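Local coordinates for protein L-threonine 3-dehydrogenase (Clostridioides difficile, PDB 7OL1) that probably catalyses the NAD-dependent oxidation of L-threonine at its 3-hydroxyl group, at residues A[228-234]-A[263-269]; A[223-229]-A[289-294]; A[111-116]-A[162-166]. All blocks are in the same frame, centred on the assembly; numbering follows the deposited sequence.

Interaction 1 of 3, residues A[228-234]-A[263-269]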
loop_
_atom_site.group_PDB
_atom_site.type_symbol
_atom_site.label_atom_id
_atom_site.label_comp_id
_atom_site.label_asym_id
_atom_site.label_seq_id
_atom_site.Cartn_x
_atom_site.Cartn_y
_atom_site.Cartn_z
ATOM N N GLY A 228 -12.992 -10.388 27.905
ATOM C CA GLY A 228 -12.334 -9.066 27.986
ATOM C C GLY A 228 -11.619 -8.598 26.705
ATOM O O GLY A 228 -11.079 -7.463 26.731
ATOM N N THR A 229 -11.608 -9.375 25.608
ATOM C CA THR A 229 -11.060 -8.934 24.293
ATOM C C THR A 229 -12.037 -7.946 23.632
ATOM O O THR A 229 -13.159 -8.350 23.302
ATOM C CB THR A 229 -10.735 -10.119 23.377
ATOM O OG1 THR A 229 -9.782 -10.960 24.028
ATOM C CG2 THR A 229 -10.169 -9.667 22.049
ATOM N N LYS A 230 -11.625 -6.689 23.447
ATOM C CA LYS A 230 -12.505 -5.601 22.948
ATOM C C LYS A 230 -12.215 -5.370 21.459
ATOM O O LYS A 230 -11.020 -5.509 21.046
ATOM C CB LYS A 230 -12.336 -4.344 23.814
ATOM C CG LYS A 230 -13.290 -4.263 25.007
ATOM C CD LYS A 230 -13.166 -2.991 25.842
ATOM C CE LYS A 230 -14.503 -2.402 26.258
ATOM N NZ LYS A 230 -14.615 -0.994 25.810
ATOM N N MET A 231 -13.272 -5.057 20.689
ATOM C CA MET A 231 -13.248 -4.898 19.204
ATOM C C MET A 231 -14.292 -3.867 18.758
ATOM O O MET A 231 -15.358 -3.790 19.382
ATOM C CB MET A 231 -13.555 -6.233 18.519
ATOM C CG MET A 231 -12.311 -6.928 17.992
ATOM S SD MET A 231 -12.580 -8.643 17.467
ATOM C CE MET A 231 -13.596 -9.257 18.810
ATOM N N ASP A 232 -14.051 -3.126 17.679
ATOM C CA ASP A 232 -15.170 -2.338 17.106
ATOM C C ASP A 232 -16.152 -3.284 16.408
ATOM O O ASP A 232 -15.702 -4.279 15.775
ATOM C CB ASP A 232 -14.738 -1.287 16.103
ATOM C CG ASP A 232 -13.948 -0.170 16.728
ATOM O OD1 ASP A 232 -12.717 -0.383 16.930
ATOM O OD2 ASP A 232 -14.563 0.893 16.974
ATOM N N MET A 233 -17.432 -2.930 16.504
ATOM C CA MET A 233 -18.565 -3.589 15.845
ATOM C C MET A 233 -19.554 -2.521 15.389
ATOM O O MET A 233 -19.501 -1.374 15.902
ATOM C CB MET A 233 -19.295 -4.534 16.788
ATOM C CG MET A 233 -18.421 -5.605 17.327
ATOM S SD MET A 233 -18.200 -6.896 16.162
ATOM C CE MET A 233 -17.230 -8.020 17.164
ATOM N N MET A 234 -20.417 -2.921 14.456
ATOM C CA MET A 234 -21.512 -2.094 13.912
ATOM C C MET A 234 -22.629 -3.041 13.424
ATOM O O MET A 234 -22.320 -4.151 12.934
ATOM C CB MET A 234 -20.949 -1.200 12.801
ATOM C CG MET A 234 -21.940 -0.161 12.323
ATOM S SD MET A 234 -21.323 1.072 11.135
ATOM C CE MET A 234 -19.725 1.452 11.845
ATOM N N THR A 263 -17.484 3.573 13.491
ATOM C CA THR A 263 -17.785 2.587 14.551
ATOM C C THR A 263 -19.027 3.062 15.299
ATOM O O THR A 263 -19.406 4.266 15.145
ATOM C CB THR A 263 -16.582 2.375 15.464
ATOM O OG1 THR A 263 -16.877 1.231 16.268
ATOM C CG2 THR A 263 -16.305 3.611 16.287
ATOM N N ALA A 264 -19.658 2.111 15.988
ATOM C CA ALA A 264 -20.906 2.291 16.758
ATOM C C ALA A 264 -20.701 1.825 18.198
ATOM O O ALA A 264 -21.474 2.264 19.055
ATOM C CB ALA A 264 -22.007 1.498 16.102
ATOM N N MET A 265 -19.714 0.951 18.427
ATOM C CA MET A 265 -19.511 0.242 19.714
ATOM C C MET A 265 -18.169 -0.514 19.687
ATOM O O MET A 265 -17.682 -0.784 18.591
ATOM C CB MET A 265 -20.700 -0.688 20.045
ATOM C CG MET A 265 -21.121 -1.703 18.979
ATOM S SD MET A 265 -22.826 -2.444 19.154
ATOM C CE MET A 265 -23.841 -1.097 18.566
ATOM N N SER A 266 -17.548 -0.680 20.865
ATOM C CA SER A 266 -16.523 -1.698 21.220
ATOM C C SER A 266 -17.098 -2.590 22.319
ATOM O O SER A 266 -17.809 -2.060 23.178
ATOM C CB SER A 266 -15.234 -1.092 21.710
ATOM O OG SER A 266 -14.856 0.014 20.911
ATOM N N PHE A 267 -16.776 -3.882 22.324
ATOM C CA PHE A 267 -17.205 -4.786 23.408
ATOM C C PHE A 267 -16.479 -6.138 23.372
ATOM O O PHE A 267 -16.070 -6.708 22.309
ATOM C CB PHE A 267 -18.729 -4.902 23.423
ATOM C CG PHE A 267 -19.402 -5.357 22.154
ATOM C CD1 PHE A 267 -19.252 -6.665 21.706
ATOM C CD2 PHE A 267 -20.256 -4.506 21.461
ATOM C CE1 PHE A 267 -19.895 -7.097 20.558
ATOM C CE2 PHE A 267 -20.914 -4.948 20.325
ATOM C CZ PHE A 267 -20.734 -6.241 19.879
ATOM N N SER A 268 -16.293 -6.624 24.596
ATOM C CA SER A 268 -15.756 -7.957 24.940
ATOM C C SER A 268 -16.917 -8.934 24.921
ATOM O O SER A 268 -18.054 -8.534 25.146
ATOM C CB SER A 268 -15.097 -7.917 26.286
ATOM O OG SER A 268 -16.036 -7.546 27.292
ATOM N N PRO A 269 -16.661 -10.232 24.676
ATOM C CA PRO A 269 -17.731 -11.232 24.613
ATOM C C PRO A 269 -18.675 -11.198 25.828
ATOM O O PRO A 269 -19.878 -11.420 25.702
ATOM C CB PRO A 269 -16.940 -12.550 24.575
ATOM C CG PRO A 269 -15.627 -12.189 23.906
ATOM C CD PRO A 269 -15.326 -10.798 24.419
#

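Interaction 2 of 3, residues A[223-229]-A[289-294]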
loop_
_atom_site.group_PDB
_atom_site.type_symbol
_atom_site.label_atom_id
_atom_site.label_comp_id
_atom_site.label_asym_id
_atom_site.label_seq_id
_atom_site.Cartn_x
_atom_site.Cartn_y
_atom_site.Cartn_z
ATOM N N SER A 223 -17.534 -19.405 23.206
ATOM C CA SER A 223 -16.736 -18.330 22.541
ATOM C C SER A 223 -15.401 -18.906 22.063
ATOM O O SER A 223 -14.760 -19.615 22.844
ATOM C CB SER A 223 -16.477 -17.132 23.443
ATOM O OG SER A 223 -17.648 -16.733 24.149
ATOM N N TYR A 224 -15.003 -18.600 20.829
ATOM C CA TYR A 224 -13.666 -18.941 20.273
ATOM C C TYR A 224 -12.726 -17.761 20.573
ATOM O O TYR A 224 -11.511 -17.839 20.257
ATOM C CB TYR A 224 -13.764 -19.396 18.802
ATOM C CG TYR A 224 -14.414 -18.462 17.804
ATOM C CD1 TYR A 224 -15.781 -18.483 17.561
ATOM C CD2 TYR A 224 -13.650 -17.582 17.053
ATOM C CE1 TYR A 224 -16.372 -17.628 16.637
ATOM C CE2 TYR A 224 -14.224 -16.725 16.124
ATOM C CZ TYR A 224 -15.590 -16.745 15.910
ATOM O OH TYR A 224 -16.128 -15.891 14.990
ATOM N N ILE A 225 -13.260 -16.730 21.242
ATOM C CA ILE A 225 -12.556 -15.447 21.526
ATOM C C ILE A 225 -12.566 -15.193 23.039
ATOM O O ILE A 225 -13.653 -15.294 23.661
ATOM C CB ILE A 225 -13.190 -14.316 20.692
ATOM C CG1 ILE A 225 -12.480 -14.187 19.340
ATOM C CG2 ILE A 225 -13.211 -12.997 21.449
ATOM C CD1 ILE A 225 -13.325 -13.569 18.244
ATOM N N ALA A 226 -11.378 -14.888 23.579
ATOM C CA ALA A 226 -11.062 -14.781 25.023
ATOM C C ALA A 226 -11.896 -13.663 25.641
ATOM O O ALA A 226 -12.167 -12.686 24.929
ATOM C CB ALA A 226 -9.587 -14.521 25.209
ATOM N N GLU A 227 -12.269 -13.804 26.914
ATOM C CA GLU A 227 -13.127 -12.823 27.634
ATOM C C GLU A 227 -12.318 -11.538 27.810
ATOM O O GLU A 227 -11.074 -11.627 27.763
ATOM C CB GLU A 227 -13.678 -13.425 28.935
ATOM C CG GLU A 227 -12.846 -13.208 30.189
ATOM C CD GLU A 227 -13.412 -13.941 31.399
ATOM O OE1 GLU A 227 -14.611 -13.762 31.689
ATOM O OE2 GLU A 227 -12.668 -14.713 32.033
ATOM N N GLY A 228 -12.992 -10.388 27.905
ATOM C CA GLY A 228 -12.334 -9.066 27.986
ATOM C C GLY A 228 -11.619 -8.598 26.705
ATOM O O GLY A 228 -11.079 -7.463 26.731
ATOM N N THR A 229 -11.608 -9.375 25.608
ATOM C CA THR A 229 -11.060 -8.934 24.293
ATOM C C THR A 229 -12.037 -7.946 23.632
ATOM O O THR A 229 -13.159 -8.350 23.302
ATOM C CB THR A 229 -10.735 -10.119 23.377
ATOM O OG1 THR A 229 -9.782 -10.960 24.028
ATOM C CG2 THR A 229 -10.169 -9.667 22.049
ATOM N N VAL A 289 -10.668 -21.031 23.078
ATOM C CA VAL A 289 -9.803 -19.937 22.542
ATOM C C VAL A 289 -9.073 -20.422 21.291
ATOM O O VAL A 289 -7.927 -20.869 21.426
ATOM C CB VAL A 289 -8.794 -19.403 23.584
ATOM C CG1 VAL A 289 -8.706 -17.884 23.515
ATOM C CG2 VAL A 289 -9.071 -19.875 25.014
ATOM N N ASP A 290 -9.686 -20.290 20.115
ATOM C CA ASP A 290 -8.946 -20.399 18.832
ATOM C C ASP A 290 -7.818 -19.371 18.865
ATOM O O ASP A 290 -8.067 -18.169 18.827
ATOM C CB ASP A 290 -9.846 -20.182 17.617
ATOM C CG ASP A 290 -9.157 -20.483 16.294
ATOM O OD1 ASP A 290 -7.930 -20.199 16.165
ATOM O OD2 ASP A 290 -9.856 -20.989 15.397
ATOM N N PRO A 291 -6.542 -19.804 18.959
ATOM C CA PRO A 291 -5.431 -18.871 19.115
ATOM C C PRO A 291 -5.119 -18.089 17.833
ATOM O O PRO A 291 -4.485 -17.066 17.967
ATOM C CB PRO A 291 -4.220 -19.747 19.481
ATOM C CG PRO A 291 -4.794 -21.136 19.716
ATOM C CD PRO A 291 -6.085 -21.200 18.924
ATOM N N VAL A 292 -5.544 -18.579 16.658
ATOM C CA VAL A 292 -5.225 -17.932 15.347
ATOM C C VAL A 292 -6.110 -16.691 15.187
ATOM O O VAL A 292 -5.594 -15.695 14.639
ATOM C CB VAL A 292 -5.371 -18.860 14.120
ATOM C CG1 VAL A 292 -4.576 -18.325 12.923
ATOM C CG2 VAL A 292 -4.987 -20.303 14.427
ATOM N N ARG A 293 -7.376 -16.761 15.626
ATOM C CA ARG A 293 -8.380 -15.662 15.502
ATOM C C ARG A 293 -8.151 -14.625 16.612
ATOM O O ARG A 293 -8.224 -13.417 16.310
ATOM C CB ARG A 293 -9.818 -16.198 15.555
ATOM C CG ARG A 293 -10.542 -16.259 14.212
ATOM C CD ARG A 293 -10.620 -17.642 13.573
ATOM N NE ARG A 293 -11.146 -18.660 14.484
ATOM C CZ ARG A 293 -12.411 -19.095 14.560
ATOM N NH1 ARG A 293 -13.359 -18.625 13.763
ATOM N NH2 ARG A 293 -12.719 -20.019 15.455
ATOM N N GLN A 294 -7.917 -15.088 17.845
ATOM C CA GLN A 294 -7.432 -14.265 18.983
ATOM C C GLN A 294 -6.237 -13.422 18.518
ATOM O O GLN A 294 -6.289 -12.191 18.680
ATOM C CB GLN A 294 -7.027 -15.164 20.152
ATOM C CG GLN A 294 -6.747 -14.392 21.429
ATOM C CD GLN A 294 -8.005 -13.713 21.907
ATOM O OE1 GLN A 294 -9.071 -14.332 21.967
ATOM N NE2 GLN A 294 -7.893 -12.431 22.235
#

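Interaction 3 of 3, residues A[111-116]-A[162-166]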
loop_
_atom_site.group_PDB
_atom_site.type_symbol
_atom_site.label_atom_id
_atom_site.label_comp_id
_atom_site.label_asym_id
_atom_site.label_seq_id
_atom_site.Cartn_x
_atom_site.Cartn_y
_atom_site.Cartn_z
ATOM N N ALA A 111 -6.115 -13.441 -3.697
ATOM C CA ALA A 111 -6.628 -12.268 -2.953
ATOM C C ALA A 111 -5.961 -11.000 -3.479
ATOM O O ALA A 111 -6.679 -9.985 -3.711
ATOM C CB ALA A 111 -6.379 -12.418 -1.492
ATOM N N TRP A 112 -4.656 -11.055 -3.706
ATOM C CA TRP A 112 -3.960 -9.893 -4.301
ATOM C C TRP A 112 -4.576 -9.607 -5.683
ATOM O O TRP A 112 -5.028 -8.456 -5.910
ATOM C CB TRP A 112 -2.439 -10.088 -4.331
ATOM C CG TRP A 112 -1.767 -8.983 -5.077
ATOM C CD1 TRP A 112 -1.575 -8.893 -6.423
ATOM C CD2 TRP A 112 -1.318 -7.743 -4.528
ATOM N NE1 TRP A 112 -0.988 -7.700 -6.734
ATOM C CE2 TRP A 112 -0.841 -6.971 -5.594
ATOM C CE3 TRP A 112 -1.297 -7.214 -3.241
ATOM C CZ2 TRP A 112 -0.317 -5.704 -5.411
ATOM C CZ3 TRP A 112 -0.798 -5.948 -3.059
ATOM C CH2 TRP A 112 -0.308 -5.209 -4.130
ATOM N N ASN A 113 -4.670 -10.615 -6.560
ATOM C CA ASN A 113 -5.174 -10.428 -7.948
ATOM C C ASN A 113 -6.583 -9.824 -7.898
ATOM O O ASN A 113 -6.804 -8.728 -8.484
ATOM C CB ASN A 113 -5.146 -11.709 -8.792
ATOM C CG ASN A 113 -5.935 -11.564 -10.089
ATOM O OD1 ASN A 113 -5.682 -10.662 -10.889
ATOM N ND2 ASN A 113 -6.931 -12.415 -10.303
ATOM N N LEU A 114 -7.510 -10.478 -7.202
ATOM C CA LEU A 114 -8.920 -10.006 -7.187
ATOM C C LEU A 114 -8.973 -8.614 -6.568
ATOM O O LEU A 114 -9.646 -7.768 -7.142
ATOM C CB LEU A 114 -9.851 -10.959 -6.430
ATOM C CG LEU A 114 -11.297 -10.445 -6.284
ATOM C CD1 LEU A 114 -11.935 -10.194 -7.622
ATOM C CD2 LEU A 114 -12.154 -11.425 -5.501
ATOM N N ASN A 115 -8.314 -8.401 -5.421
ATOM C CA ASN A 115 -8.564 -7.198 -4.572
ATOM C C ASN A 115 -7.922 -5.994 -5.250
ATOM O O ASN A 115 -8.500 -4.895 -5.144
ATOM C CB ASN A 115 -8.117 -7.368 -3.116
ATOM C CG ASN A 115 -8.900 -8.430 -2.364
ATOM O OD1 ASN A 115 -9.749 -9.105 -2.934
ATOM N ND2 ASN A 115 -8.616 -8.603 -1.083
ATOM N N MET A 116 -6.828 -6.213 -5.980
ATOM C CA MET A 116 -6.037 -5.107 -6.574
ATOM C C MET A 116 -6.324 -4.955 -8.078
ATOM O O MET A 116 -6.563 -3.819 -8.495
ATOM C CB MET A 116 -4.554 -5.335 -6.276
ATOM C CG MET A 116 -4.287 -5.487 -4.778
ATOM S SD MET A 116 -4.875 -4.054 -3.772
ATOM C CE MET A 116 -3.989 -2.756 -4.632
ATOM N N MET A 162 -2.548 -10.483 4.286
ATOM C CA MET A 162 -2.609 -10.120 2.841
ATOM C C MET A 162 -3.862 -9.274 2.635
ATOM O O MET A 162 -3.767 -8.276 1.903
ATOM C CB MET A 162 -2.638 -11.345 1.920
ATOM C CG MET A 162 -2.928 -11.041 0.449
ATOM S SD MET A 162 -1.678 -10.045 -0.389
ATOM C CE MET A 162 -0.336 -11.221 -0.533
ATOM N N TYR A 163 -4.978 -9.617 3.289
ATOM C CA TYR A 163 -6.214 -8.802 3.175
ATOM C C TYR A 163 -5.876 -7.353 3.550
ATOM O O TYR A 163 -6.117 -6.422 2.730
ATOM C CB TYR A 163 -7.359 -9.350 4.021
ATOM C CG TYR A 163 -8.600 -8.500 3.969
ATOM C CD1 TYR A 163 -9.039 -7.964 2.780
ATOM C CD2 TYR A 163 -9.336 -8.214 5.106
ATOM C CE1 TYR A 163 -10.164 -7.163 2.720
ATOM C CE2 TYR A 163 -10.479 -7.433 5.060
ATOM C CZ TYR A 163 -10.885 -6.904 3.859
ATOM O OH TYR A 163 -11.988 -6.138 3.756
ATOM N N GLY A 164 -5.274 -7.162 4.730
ATOM C CA GLY A 164 -4.877 -5.822 5.207
ATOM C C GLY A 164 -3.993 -5.108 4.205
ATOM O O GLY A 164 -4.231 -3.937 3.869
ATOM N N VAL A 165 -2.984 -5.784 3.707
ATOM C CA VAL A 165 -2.073 -5.130 2.733
ATOM C C VAL A 165 -2.882 -4.627 1.534
ATOM O O VAL A 165 -2.528 -3.569 1.001
ATOM C CB VAL A 165 -1.000 -6.129 2.299
ATOM C CG1 VAL A 165 -0.223 -5.648 1.074
ATOM C CG2 VAL A 165 -0.098 -6.459 3.477
ATOM N N THR A 166 -3.877 -5.397 1.072
ATOM C CA THR A 166 -4.631 -5.046 -0.152
ATOM C C THR A 166 -5.457 -3.798 0.183
ATOM O O THR A 166 -5.473 -2.884 -0.657
ATOM C CB THR A 166 -5.435 -6.214 -0.751
ATOM O OG1 THR A 166 -6.481 -6.685 0.092
ATOM C CG2 THR A 166 -4.580 -7.413 -1.084
#

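Interaction 1 of 3, residues A[228-234]-A[263-269]
The carbonyl oxygen of M265 takes the backbone N-H of M233 at 3.0 Å (M233 N to M265 O, 164° at the hydrogen), and the CA-H of D232 also leans on it. This is the centre of a short antiparallel ladder between strands 232-235 and 265-266, at the margin of the mixed sheet of a Rossmann-like domain. M233 with M265 is a hydrogen-bonded pair and D232 with S266 a non-hydrogen-bonded one. The return bond, M265 N to M233 O, is weak at 3.4 Å, and A264 N reaches the same oxygen weakly as well. Further along, F267 N gives its hydrogen to M231 O at 3.3 Å, and the CA-H of S266 points at that oxygen too. D232 and S266 share one face of the ladder: S266 OG bonds to N302 O, and D232 OD2 accepts from L304 N; T263 OG1 also lies against D232 OD2, though so closely that the detail is doubtful. The other face is apolar. With CG anti to its carbonyl carbon (chi1 -59°), M233 brings CG to 3.5 Å from F267 CZ, and the bend at chi2 directs SD obliquely to the ring, 5.3 Å from its centroid, a Met-aromatic contact. Y207 of helix 207-217 and M324 of helix 321-334 close over this side. Beyond the ladder, S268 is the N-cap of helix 269-277; its CA-H meets T229 O at 3.1 Å (S268 CA to T229 O), and its CB packs on G228 CA at 3.4 Å.

Interaction 2 of 3, residues A[223-229]-A[289-294]
Y224 and V289 lie side by side, CA to CA 4.6 Å, where the chain leaves the paired parallel strands 220-223 and 284-287; one run then folds into a type II beta turn from A226 to T229, the other into helix 291-299. A weak bond from D290 N to Y224 O, 3.1 Å, ties the two exits together. Past it, the guanidinium of R293 lies flat over one face of the Y224 ring, a cation-pi stack with the R293 and Y224 group centres 3.8 Å apart and the planes at 6°. The group sits off the ring's middle, with NH2 over the CG-CD2 side and NH1 over CE2. Y224 holds its ring between the backbone N and the carbonyl carbon (chi1 56°), which turns it to the arginine, and its OH is bonded to G203 O. D290, the N-cap of the helix, approaches the guanidinium at its edge and in its plane: D290 OD2 makes a salt bridge to R293 NE at 2.8 Å, while D290 OD1 accepts from V292 N at 2.9 Å as the capping bond. Both ends of the turn are gripped by one side chain of the helix. Q294 OE1 receives A226 N at 2.9 Å, nearly straight at 172°, and Q294 NE2 donates to T229 OG1 at 3.0 Å, with D298 OD1 as a further acceptor. The T229 hydroxyl passes its own hydrogen to A226 O, across the turn. With both ends of the amide engaged, its flip is fixed, and the carboxylate of D290 beside the guanidinium probably offsets the positive charge that R293 sets over the tyrosine ring.

Interaction 3 of 3, residues A[111-116]-A[162-166]
The first turn of helix 162-181, which opens with the Tyr-X-X-X-Lys sequence of the short-chain dehydrogenase/reductase family at Y163, packs here on helix 108-129. The segment axes run nearly in the same direction, crossing at -27° and 9.8 Å apart at their closest. T166 is a knob in a hole made by A111, W112, N115 and M116. Its hydroxyl, held between the backbone N and the carbonyl carbon (chi1 65°), faces back to its own helix and donates to Y163 O at 2.7 Å from T166 OG1. From across the contact N115 ND2 donates to the same T166 OG1 at 3.1 Å, almost straight (173°) and in the plane of the amide. The other end of that amide is taken as well, since N115 OD1 accepts from L99 N; the flat group is thus pinned at both ends, with ND2 also at the edge of the Y163 ring. The methyl of T166 goes the other way, T166 CG2 reaching W112 CE3 at 3.9 Å, and M116 SD rests against T166 CB at 3.8 Å. M162, bent at chi2, brings SD to the edge of the indole, a Met-aromatic contact, 4.0 Å from W112 CB, and its CG touches A111 CB at 4.2 Å. V165 CG1 meets the indole edge at W112 CZ3. One indole face is occupied by M116 CG. Helix 101-106 packs on A111 and Y163, and on the indole side the second subunit completes the interface: L173 of that subunit packs on W112, its L172 on V165 and its Y176 on M162, as in the helix-bundle dimers of extended short-chain dehydrogenases.

Along the chain interaction 3 closes first; interaction 2 then opens, and interaction 1 is nested inside the loop that it closes. Interactions 1 and 2 have centres 13 Å apart, share G228 and T229, and touch where P269 packs on I225, so one connection from strand 220-223 to strand 232-235 serves both. Together they join the small two-stranded parallel sheet and helix 291-299 to the margin of the large mixed sheet. Interaction 3 lies about 25 Å from either, centre to centre, with nearest atoms about 12 Å away. It packs helices 108-129 and 162-181 where the second subunit docks, while no other chain touches interactions 1 and 2.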